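Local structure of Non-ribosomal peptide synthetase (Streptomyces halstedii, 3WV4) at residues A[70-73]-A[74-77]; A[174-177]-A[178-181]. The protein is a non-ribosomal peptide synthetase fragment of the AMP-binding enzyme family, in the ANL clan. All coordinates share one frame; numbering follows the deposited sequence.

Interaction 1: residues A[70-73]-A[74-77]; sequences TWTY and QELL
Thr-72 and Glu-75 form a capping box where strand 70-72 runs straight into helix 73-89. Thr-72 is the N-cap residue. Its backbone N-H donates to Glu-75 OE1, with Thr-72 N and Glu-75 OE1 2.8 Å apart and an N-H...O angle of 166°. The oxygen is met on its anti side, 21° out of the carboxylate plane. In return the backbone N of Glu-75 donates to Thr-72 OG1 at 3.1 Å, also nearly straight. Thr-72 OG1 lies between its own backbone N and carbonyl carbon (chi1 65°), which turns it to the first turn of the helix. The extended Glu-75 chain reaches back to the strand with its carboxylate.

Water 2 probably bridges Thr-70 O and Glu-75 OE2. It lies 2.6 Å from Glu-75 OE2, at the edge of the Trp-71 ring and in its plane. The backbone then takes up helical bonding, with Leu-76 N to Thr-72 O at 2.9 Å and Leu-77 N to Tyr-73 O at 3.0 Å.

Packing lies beside the cap. Glu-75 CB rests obliquely against the indole of Trp-71, 3.8 Å from Trp-71 CG. Leu-76 CD1 meets the six-membered ring at Trp-71 CE3, 3.8 Å away. Trp-71 also stacks on His-79, and Arg-106 makes a cation-pi contact with it. Tyr-73 OH bonds to Ala-260 O.

Thr-72 OG1 thus serves the first-turn N-H of Glu-75, and the Glu-75 carboxylate takes the N-H of the cap residue. The helix N-terminus and the Thr-72 N-H would be expected to favour a charged Glu-75 carboxylate.

Interaction 2: residues A[174-177]-A[178-181]; sequences DVER and LRDA
Glu-176, Arg-179 and Asp-180 make a salt-bridge network near the C-terminal end of helix 168-180. Arg-179 is its middle member. It grips Asp-180 side-on, with NE and NH2 both donating to Asp-180 OD1. Arg-179 NH2 is 2.9 Å and Arg-179 NE 3.1 Å from Asp-180 OD1. OD1 lies close to the guanidinium plane, at its edge. Both nitrogens reach OD1 from the same face of the carboxylate, NH2 on the syn side. The bridge from Arg-179 NH1 to Glu-176 OE2 is long, at 3.8 Å. The Glu-176 and Arg-179 chains lie side by side and point the same way, their carboxylate and guanidinium planes 57° apart.

A second charged pair lies within 174-177. Arg-177 NH2 donates to Asp-174 OD1 at 3.2 Å, and NE adds a weak bond to the same oxygen. NH2 approaches from above the Asp-174 carboxylate plane, while OD1 lies in the guanidinium plane.

Aliphatic parts make the remaining side-chain contacts. A bend at chi3 (58°) turns one face of the Arg-179 guanidinium to Glu-176 CB, which sits offset toward the rim. Glu-176 CG comes within 3.5 Å of Arg-179 NH1. Leu-178 folds over the carbonyl of Asp-174, its CG 3.3 Å from Asp-174 O.

Four backbone bonds follow the alpha-helical pattern, N-H of residue i+4 to C=O of residue i. Leu-178 N, Arg-179 N, Asp-180 N and Ala-181 N donate to the carbonyls of Asp-174, Val-175, Glu-176 and Arg-177, respectively. They form the last turns of a surface helix, with charged side chains paired at i, i+3 and i, i+1, and with Val-175 and Arg-179 against helix 73-89.

Overall arrangement
Both contacts are local and in series along the chain, and they sit at opposite kinds of helix end. Interaction 1 is partly buried and joins an outermost strand of a mixed sheet to the start of helix 73-89. Interaction 2 is a surface contact near the end of helix 168-180. Their centres are 15 Å apart, and their nearest atoms about 6 Å apart, so they do not touch. Helix 73-89 links them: His-79 stacks on Trp-71 of interaction 1 and touches Arg-179 of interaction 2. The chemistry follows the setting. In 70-77 one carboxylate binds backbone and water beside an aromatic ring, whereas in 174-181 carboxylates pair with arginines.

Interaction 1: residues A[70-73]-A[74-77]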
ATOM      1  N   THR A  70       8.744   1.699  19.185  1.00 39.29           N
ATOM      2  CA  THR A  70       8.138   2.815  18.448  1.00 39.64           C
ATOM      3  C   THR A  70       9.255   3.714  17.895  1.00 40.17           C
ATOM      4  O   THR A  70      10.280   3.945  18.577  1.00 42.35           O
ATOM      5  CB  THR A  70       7.210   3.628  19.397  1.00 40.07           C
ATOM      6  OG1 THR A  70       6.193   2.764  19.905  1.00 38.84           O
ATOM      7  CG2 THR A  70       6.527   4.786  18.691  1.00 39.66           C
ATOM      8  N   TRP A  71       9.075   4.197  16.670  1.00 35.97           N
ATOM      9  CA  TRP A  71       9.956   5.220  16.099  1.00 35.26           C
ATOM     10  C   TRP A  71       9.210   6.524  15.854  1.00 33.87           C
ATOM     11  O   TRP A  71       8.066   6.511  15.386  1.00 32.43           O
ATOM     12  CB  TRP A  71      10.484   4.810  14.725  1.00 33.68           C
ATOM     13  CG  TRP A  71      11.577   3.833  14.701  1.00 35.54           C
ATOM     14  CD1 TRP A  71      12.401   3.467  15.751  1.00 33.21           C
ATOM     15  CD2 TRP A  71      12.069   3.129  13.550  1.00 33.84           C
ATOM     16  NE1 TRP A  71      13.305   2.574  15.317  1.00 33.65           N
ATOM     17  CE2 TRP A  71      13.132   2.339  13.980  1.00 33.69           C
ATOM     18  CE3 TRP A  71      11.657   3.041  12.220  1.00 33.27           C
ATOM     19  CZ2 TRP A  71      13.817   1.502  13.125  1.00 33.27           C
ATOM     20  CZ3 TRP A  71      12.328   2.229  11.378  1.00 33.47           C
ATOM     21  CH2 TRP A  71      13.395   1.457  11.826  1.00 32.86           C
ATOM     22  N   THR A  72       9.868   7.631  16.149  1.00 31.90           N
ATOM     23  CA  THR A  72       9.388   8.927  15.745  1.00 30.29           C
ATOM     24  C   THR A  72       9.709   9.133  14.288  1.00 28.62           C
ATOM     25  O   THR A  72      10.425   8.366  13.706  1.00 29.39           O
ATOM     26  CB  THR A  72      10.096  10.054  16.515  1.00 30.26           C
ATOM     27  OG1 THR A  72      11.477  10.048  16.165  1.00 29.86           O
ATOM     28  CG2 THR A  72       9.945   9.864  18.011  1.00 32.03           C
ATOM     29  N   TYR A  73       9.206  10.209  13.700  1.00 32.02           N
ATOM     30  CA  TYR A  73       9.534  10.516  12.294  1.00 31.72           C
ATOM     31  C   TYR A  73      11.008  10.749  12.111  1.00 34.62           C
ATOM     32  O   TYR A  73      11.578  10.292  11.107  1.00 37.15           O
ATOM     33  CB  TYR A  73       8.709  11.684  11.736  1.00 31.96           C
ATOM     34  CG  TYR A  73       7.408  11.191  11.245  1.00 30.80           C
ATOM     35  CD1 TYR A  73       6.294  11.243  12.028  1.00 31.05           C
ATOM     36  CD2 TYR A  73       7.319  10.527  10.015  1.00 32.71           C
ATOM     37  CE1 TYR A  73       5.106  10.699  11.582  1.00 30.76           C
ATOM     38  CE2 TYR A  73       6.144   9.995   9.560  1.00 29.66           C
ATOM     39  CZ  TYR A  73       5.041  10.085  10.342  1.00 30.48           C
ATOM     40  OH  TYR A  73       3.846   9.533   9.895  1.00 32.99           O
ATOM     41  N   GLN A  74      11.649  11.376  13.095  1.00 33.66           N
ATOM     42  CA  GLN A  74      13.103  11.512  13.049  1.00 37.22           C
ATOM     43  C   GLN A  74      13.806  10.177  13.007  1.00 34.29           C
ATOM     44  O   GLN A  74      14.673   9.974  12.179  1.00 33.80           O
ATOM     45  CB  GLN A  74      13.646  12.324  14.244  1.00 39.74           C
ATOM     46  CG  GLN A  74      15.129  12.593  14.132  1.00 42.33           C
ATOM     47  CD  GLN A  74      15.453  13.577  13.033  1.00 45.26           C
ATOM     48  OE1 GLN A  74      15.988  13.213  11.972  1.00 45.05           O
ATOM     49  NE2 GLN A  74      15.154  14.848  13.285  1.00 51.51           N
ATOM     50  N   GLU A  75      13.410   9.268  13.892  1.00 35.72           N
ATOM     51  CA  GLU A  75      14.021   7.935  13.951  1.00 34.69           C
ATOM     52  C   GLU A  75      13.825   7.213  12.663  1.00 32.64           C
ATOM     53  O   GLU A  75      14.740   6.607  12.166  1.00 31.18           O
ATOM     54  CB  GLU A  75      13.478   7.113  15.123  1.00 37.11           C
ATOM     55  CG  GLU A  75      14.005   7.594  16.493  1.00 41.60           C
ATOM     56  CD  GLU A  75      13.268   6.942  17.655  1.00 43.73           C
ATOM     57  OE1 GLU A  75      12.044   7.109  17.773  1.00 41.05           O
ATOM     58  OE2 GLU A  75      13.927   6.187  18.396  1.00 47.88           O
ATOM     59  N   LEU A  76      12.624   7.299  12.104  1.00 31.37           N
ATOM     60  CA  LEU A  76      12.359   6.593  10.839  1.00 31.55           C
ATOM     61  C   LEU A  76      13.263   7.108   9.746  1.00 29.73           C
ATOM     62  O   LEU A  76      13.777   6.354   8.929  1.00 30.00           O
ATOM     63  CB  LEU A  76      10.883   6.743  10.439  1.00 31.42           C
ATOM     64  CG  LEU A  76      10.550   6.212   9.061  1.00 32.18           C
ATOM     65  CD1 LEU A  76      10.926   4.753   8.939  1.00 32.20           C
ATOM     66  CD2 LEU A  76       9.049   6.413   8.805  1.00 32.11           C
ATOM     67  N   LEU A  77      13.433   8.417   9.702  1.00 29.52           N
ATOM     68  CA  LEU A  77      14.273   9.024   8.668  1.00 32.67           C
ATOM     69  C   LEU A  77      15.722   8.623   8.873  1.00 32.17           C
ATOM     70  O   LEU A  77      16.374   8.252   7.934  1.00 31.13           O
ATOM     71  CB  LEU A  77      14.131  10.566   8.680  1.00 33.09           C
ATOM     72  CG  LEU A  77      15.055  11.340   7.787  1.00 35.46           C
ATOM     73  CD1 LEU A  77      14.703  11.145   6.325  1.00 37.19           C
ATOM     74  CD2 LEU A  77      14.987  12.828   8.147  1.00 38.28           C
TER
HETATM   75  O   HOH W   1      11.051   6.586  19.902  1.00 44.45           O
HETATM   76  O   HOH W   2      12.853   4.009  19.354  1.00 45.30           O

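Interaction 2: residues A[174-177]-A[178-181]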
ATOM      1  N   ASP A 174      24.799  -3.566  10.980  1.00 42.96           N
ATOM      2  CA  ASP A 174      25.483  -2.584  10.146  1.00 45.61           C
ATOM      3  C   ASP A 174      24.699  -1.316   9.995  1.00 45.04           C
ATOM      4  O   ASP A 174      25.279  -0.244  10.020  1.00 48.77           O
ATOM      5  CB  ASP A 174      25.759  -3.172   8.748  1.00 49.51           C
ATOM      6  CG  ASP A 174      26.728  -4.343   8.809  1.00 53.29           C
ATOM      7  OD1 ASP A 174      27.570  -4.366   9.762  1.00 49.12           O
ATOM      8  OD2 ASP A 174      26.624  -5.233   7.926  1.00 54.84           O
ATOM      9  N   VAL A 175      23.387  -1.429   9.796  1.00 42.91           N
ATOM     10  CA  VAL A 175      22.562  -0.234   9.604  1.00 40.52           C
ATOM     11  C   VAL A 175      22.650   0.626  10.847  1.00 38.58           C
ATOM     12  O   VAL A 175      22.648   1.853  10.768  1.00 37.75           O
ATOM     13  CB  VAL A 175      21.088  -0.564   9.278  1.00 38.91           C
ATOM     14  CG1 VAL A 175      20.190   0.662   9.416  1.00 40.65           C
ATOM     15  CG2 VAL A 175      20.961  -1.090   7.869  1.00 40.45           C
ATOM     16  N   GLU A 176      22.676  -0.003  12.008  1.00 38.83           N
ATOM     17  CA  GLU A 176      22.805   0.773  13.254  1.00 41.19           C
ATOM     18  C   GLU A 176      24.162   1.496  13.357  1.00 40.67           C
ATOM     19  O   GLU A 176      24.219   2.678  13.750  1.00 40.78           O
ATOM     20  CB  GLU A 176      22.553  -0.134  14.459  1.00 45.12           C
ATOM     21  CG  GLU A 176      21.083  -0.487  14.551  1.00 49.59           C
ATOM     22  CD  GLU A 176      20.731  -1.398  15.700  1.00 56.51           C
ATOM     23  OE1 GLU A 176      21.511  -2.342  16.001  1.00 60.86           O
ATOM     24  OE2 GLU A 176      19.627  -1.203  16.256  1.00 60.44           O
ATOM     25  N   ARG A 177      25.232   0.814  12.978  1.00 41.19           N
ATOM     26  CA  ARG A 177      26.539   1.453  12.974  1.00 47.14           C
ATOM     27  C   ARG A 177      26.500   2.631  12.040  1.00 43.99           C
ATOM     28  O   ARG A 177      26.970   3.705  12.348  1.00 42.49           O
ATOM     29  CB  ARG A 177      27.604   0.510  12.482  1.00 51.73           C
ATOM     30  CG  ARG A 177      28.016  -0.599  13.432  1.00 59.96           C
ATOM     31  CD  ARG A 177      29.254  -1.351  12.859  1.00 63.80           C
ATOM     32  NE  ARG A 177      29.052  -1.830  11.450  1.00 64.18           N
ATOM     33  CZ  ARG A 177      29.392  -1.139  10.335  1.00 63.83           C
ATOM     34  NH1 ARG A 177      29.982   0.060  10.410  1.00 65.07           N
ATOM     35  NH2 ARG A 177      29.130  -1.628   9.133  1.00 56.93           N
ATOM     36  N   LEU A 178      25.895   2.412  10.875  1.00 45.97           N
ATOM     37  CA  LEU A 178      25.800   3.447   9.872  1.00 42.30           C
ATOM     38  C   LEU A 178      24.962   4.573  10.375  1.00 43.37           C
ATOM     39  O   LEU A 178      25.238   5.732  10.096  1.00 39.18           O
ATOM     40  CB  LEU A 178      25.193   2.898   8.610  1.00 43.06           C
ATOM     41  CG  LEU A 178      26.163   2.007   7.824  1.00 44.28           C
ATOM     42  CD1 LEU A 178      25.442   1.145   6.785  1.00 43.37           C
ATOM     43  CD2 LEU A 178      27.253   2.860   7.186  1.00 45.68           C
ATOM     44  N   ARG A 179      23.908   4.236  11.110  1.00 42.96           N
ATOM     45  CA  ARG A 179      23.054   5.260  11.697  1.00 43.46           C
ATOM     46  C   ARG A 179      23.832   6.145  12.657  1.00 41.79           C
ATOM     47  O   ARG A 179      23.696   7.362  12.639  1.00 42.48           O
ATOM     48  CB  ARG A 179      21.915   4.600  12.449  1.00 43.43           C
ATOM     49  CG  ARG A 179      20.871   5.539  13.009  1.00 45.51           C
ATOM     50  CD  ARG A 179      20.097   4.823  14.100  1.00 48.83           C
ATOM     51  NE  ARG A 179      20.992   4.353  15.166  1.00 49.87           N
ATOM     52  CZ  ARG A 179      20.784   3.292  15.949  1.00 52.16           C
ATOM     53  NH1 ARG A 179      19.707   2.526  15.799  1.00 51.25           N
ATOM     54  NH2 ARG A 179      21.659   2.991  16.903  1.00 49.79           N
ATOM     55  N   ASP A 180      24.644   5.507  13.486  1.00 43.76           N
ATOM     56  CA  ASP A 180      25.388   6.178  14.530  1.00 44.65           C
ATOM     57  C   ASP A 180      26.405   7.131  13.930  1.00 44.16           C
ATOM     58  O   ASP A 180      26.570   8.251  14.407  1.00 43.51           O
ATOM     59  CB  ASP A 180      26.025   5.148  15.446  1.00 45.77           C
ATOM     60  CG  ASP A 180      24.997   4.438  16.288  1.00 49.99           C
ATOM     61  OD1 ASP A 180      23.828   4.891  16.329  1.00 53.62           O
ATOM     62  OD2 ASP A 180      25.327   3.405  16.881  1.00 53.58           O
ATOM     63  N   ALA A 181      27.028   6.698  12.847  1.00 44.71           N
ATOM     64  CA  ALA A 181      27.905   7.552  12.042  1.00 44.54           C
ATOM     65  C   ALA A 181      27.207   8.655  11.224  1.00 45.38           C
ATOM     66  O   ALA A 181      27.870   9.432  10.553  1.00 48.14           O
ATOM     67  CB  ALA A 181      28.727   6.674  11.121  1.00 44.15           C
TER